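Local coordinates for DUF1116 domain-containing protein (PDB 3CLQ) that is of unknown function but belongs to the AllG family, named after a subunit of oxamate carbamoyltransferase, at residues 316-321 / 380-385. Sequence-based numbering, arbitrary orientation.
Sequences GGFAMA and LPVINT
With CG anti to its carbonyl carbon (chi1 -87°), Phe318 brings the edge of its ring to Val382 O and Pro381 CB, while Asn384, also with CG anti to the carbonyl carbon (chi1 -76°), brings OD1 to the side chain of Met320, a selenomethionine extended beyond CG. The edge of the Phe318 ring meets the backbone carbonyl of Val382: CE2 lies 3.5 Å from Val382 O, which sits in the ring plane. Further along the same edge, Pro381 CB packs 4.1 Å from Phe318 CE2, the two side chains running side by side. Val382 CG1, in the crowded position between its backbone N and carbonyl carbon, faces Gly317 O at 3.9 Å. Asn384 OD1 lies 3.3 Å from Met320 CG, where the two side chains cross at about a right angle. Gly317, without a side chain, lies close to the strand backbone, its CA 4.8 Å from Asn384 CA. No hydrogen bond joins the segments; they meet through van der Waals contacts. Outside the pair, Glu311 OE1 accepts a hydrogen bond from Gly317 N, and Asn192 ND2 donates one to Asn384 O. The buried contact thus packs the loop between helices 309-313 and 327-330 against the start of strand 383-388 and the residues leading into it, with helix 334-343 touching Met320 and strand 396-402 pairing antiparallel with 383-388.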
ATOM      1  N   GLY B 316      15.051  -2.616   2.616  1.00 56.08           N
ATOM      2  CA  GLY B 316      15.583  -1.291   2.987  1.00 55.35           C
ATOM      3  C   GLY B 316      16.336  -0.604   1.851  1.00 56.37           C
ATOM      4  O   GLY B 316      15.834  -0.487   0.736  1.00 56.14           O
ATOM      5  N   GLY B 317      17.551  -0.142   2.120  1.00 56.44           N
ATOM      6  CA  GLY B 317      18.336   0.518   1.081  1.00 55.78           C
ATOM      7  C   GLY B 317      18.685  -0.388  -0.088  1.00 55.94           C
ATOM      8  O   GLY B 317      18.851   0.077  -1.233  1.00 55.01           O
ATOM      9  N   PHE B 318      18.806  -1.685   0.191  1.00 56.15           N
ATOM     10  CA  PHE B 318      19.042  -2.656  -0.871  1.00 56.24           C
ATOM     11  C   PHE B 318      17.849  -2.655  -1.824  1.00 55.95           C
ATOM     12  O   PHE B 318      18.000  -2.870  -3.020  1.00 55.84           O
ATOM     13  CB  PHE B 318      19.253  -4.049  -0.280  1.00 57.05           C
ATOM     14  CG  PHE B 318      20.686  -4.346   0.112  1.00 57.84           C
ATOM     15  CD1 PHE B 318      21.260  -5.573  -0.187  1.00 57.44           C
ATOM     16  CD2 PHE B 318      21.453  -3.409   0.789  1.00 57.93           C
ATOM     17  CE1 PHE B 318      22.570  -5.856   0.171  1.00 57.59           C
ATOM     18  CE2 PHE B 318      22.767  -3.689   1.152  1.00 57.92           C
ATOM     19  CZ  PHE B 318      23.326  -4.913   0.842  1.00 57.62           C
ATOM     20  N   ALA B 319      16.653  -2.403  -1.287  1.00 56.20           N
ATOM     21  CA  ALA B 319      15.443  -2.376  -2.114  1.00 56.13           C
ATOM     22  C   ALA B 319      15.097  -0.974  -2.552  1.00 56.65           C
ATOM     23  O   ALA B 319      14.106  -0.772  -3.196  1.00 57.64           O
ATOM     24  CB  ALA B 319      14.275  -3.000  -1.404  1.00 54.68           C
HETATM   25  N   MSE B 320      15.920  -0.006  -2.193  1.00 57.87           N
HETATM   26  CA  MSE B 320      15.733   1.371  -2.609  1.00 59.76           C
HETATM   27  C   MSE B 320      14.804   1.522  -3.815  1.00 58.43           C
HETATM   28  O   MSE B 320      13.818   2.236  -3.752  1.00 58.24           O
HETATM   29  CB  MSE B 320      17.094   1.947  -2.951  1.00 61.57           C
HETATM   30  CG  MSE B 320      17.375   3.320  -2.410  1.00 63.01           C
HETATM   31 SE   MSE B 320      19.202   3.839  -2.903  0.55 63.50          SE
HETATM   32  CE  MSE B 320      18.874   5.786  -2.848  1.00 63.53           C
ATOM     33  N   ALA B 321      15.113   0.834  -4.908  1.00 57.67           N
ATOM     34  CA  ALA B 321      14.387   1.010  -6.174  1.00 56.92           C
ATOM     35  C   ALA B 321      12.875   0.871  -6.077  1.00 55.88           C
ATOM     36  O   ALA B 321      12.149   1.437  -6.881  1.00 56.84           O
ATOM     37  CB  ALA B 321      14.906   0.045  -7.218  1.00 56.92           C
ATOM     38  N   LEU B 380      30.889  -1.351  -0.680  1.00 59.31           N
ATOM     39  CA  LEU B 380      30.226  -1.614   0.613  1.00 58.76           C
ATOM     40  C   LEU B 380      28.696  -1.645   0.545  1.00 58.48           C
ATOM     41  O   LEU B 380      28.087  -0.994  -0.312  1.00 58.85           O
ATOM     42  CB  LEU B 380      30.647  -0.572   1.651  1.00 59.12           C
ATOM     43  CG  LEU B 380      31.954  -0.704   2.451  1.00 59.14           C
ATOM     44  CD1 LEU B 380      33.022  -1.532   1.726  1.00 59.09           C
ATOM     45  CD2 LEU B 380      32.491   0.688   2.818  1.00 58.65           C
ATOM     46  N   PRO B 381      28.059  -2.406   1.452  1.00 57.95           N
ATOM     47  CA  PRO B 381      26.618  -2.315   1.613  1.00 57.74           C
ATOM     48  C   PRO B 381      26.172  -0.869   1.761  1.00 57.87           C
ATOM     49  O   PRO B 381      26.772  -0.101   2.495  1.00 58.06           O
ATOM     50  CB  PRO B 381      26.383  -3.047   2.926  1.00 57.37           C
ATOM     51  CG  PRO B 381      27.410  -4.073   2.932  1.00 57.21           C
ATOM     52  CD  PRO B 381      28.631  -3.403   2.366  1.00 57.51           C
ATOM     53  N   VAL B 382      25.136  -0.500   1.035  1.00 58.12           N
ATOM     54  CA  VAL B 382      24.549   0.814   1.175  1.00 58.00           C
ATOM     55  C   VAL B 382      23.387   0.657   2.124  1.00 57.94           C
ATOM     56  O   VAL B 382      22.573  -0.239   1.948  1.00 58.04           O
ATOM     57  CB  VAL B 382      23.983   1.299  -0.165  1.00 58.11           C
ATOM     58  CG1 VAL B 382      22.647   0.590  -0.477  1.00 57.18           C
ATOM     59  CG2 VAL B 382      23.790   2.782  -0.137  1.00 58.17           C
ATOM     60  N   ILE B 383      23.301   1.497   3.144  1.00 57.71           N
ATOM     61  CA  ILE B 383      22.111   1.466   3.977  1.00 57.52           C
ATOM     62  C   ILE B 383      21.468   2.837   4.087  1.00 57.91           C
ATOM     63  O   ILE B 383      22.147   3.833   4.268  1.00 58.43           O
ATOM     64  CB  ILE B 383      22.368   0.826   5.342  1.00 57.34           C
ATOM     65  CG1 ILE B 383      21.812   1.686   6.449  1.00 57.19           C
ATOM     66  CG2 ILE B 383      23.845   0.611   5.609  1.00 57.44           C
ATOM     67  CD1 ILE B 383      22.209   1.150   7.771  1.00 58.40           C
ATOM     68  N   ASN B 384      20.157   2.893   3.916  1.00 58.24           N
ATOM     69  CA  ASN B 384      19.426   4.140   4.088  1.00 58.49           C
ATOM     70  C   ASN B 384      18.797   4.080   5.466  1.00 58.51           C
ATOM     71  O   ASN B 384      18.165   3.085   5.828  1.00 58.73           O
ATOM     72  CB  ASN B 384      18.319   4.283   3.030  1.00 59.32           C
ATOM     73  CG  ASN B 384      18.843   4.670   1.618  1.00 59.83           C
ATOM     74  OD1 ASN B 384      18.200   4.337   0.595  1.00 60.37           O
ATOM     75  ND2 ASN B 384      19.968   5.400   1.558  1.00 58.85           N
ATOM     76  N   THR B 385      18.962   5.133   6.244  1.00 58.13           N
ATOM     77  CA  THR B 385      18.494   5.124   7.617  1.00 57.85           C
ATOM     78  C   THR B 385      18.147   6.544   8.042  1.00 57.67           C
ATOM     79  O   THR B 385      18.531   7.520   7.369  1.00 57.73           O
ATOM     80  CB  THR B 385      19.569   4.543   8.564  1.00 58.59           C
ATOM     81  OG1 THR B 385      19.255   4.892   9.913  1.00 60.68           O
ATOM     82  CG2 THR B 385      20.940   5.121   8.258  1.00 58.30           C
TER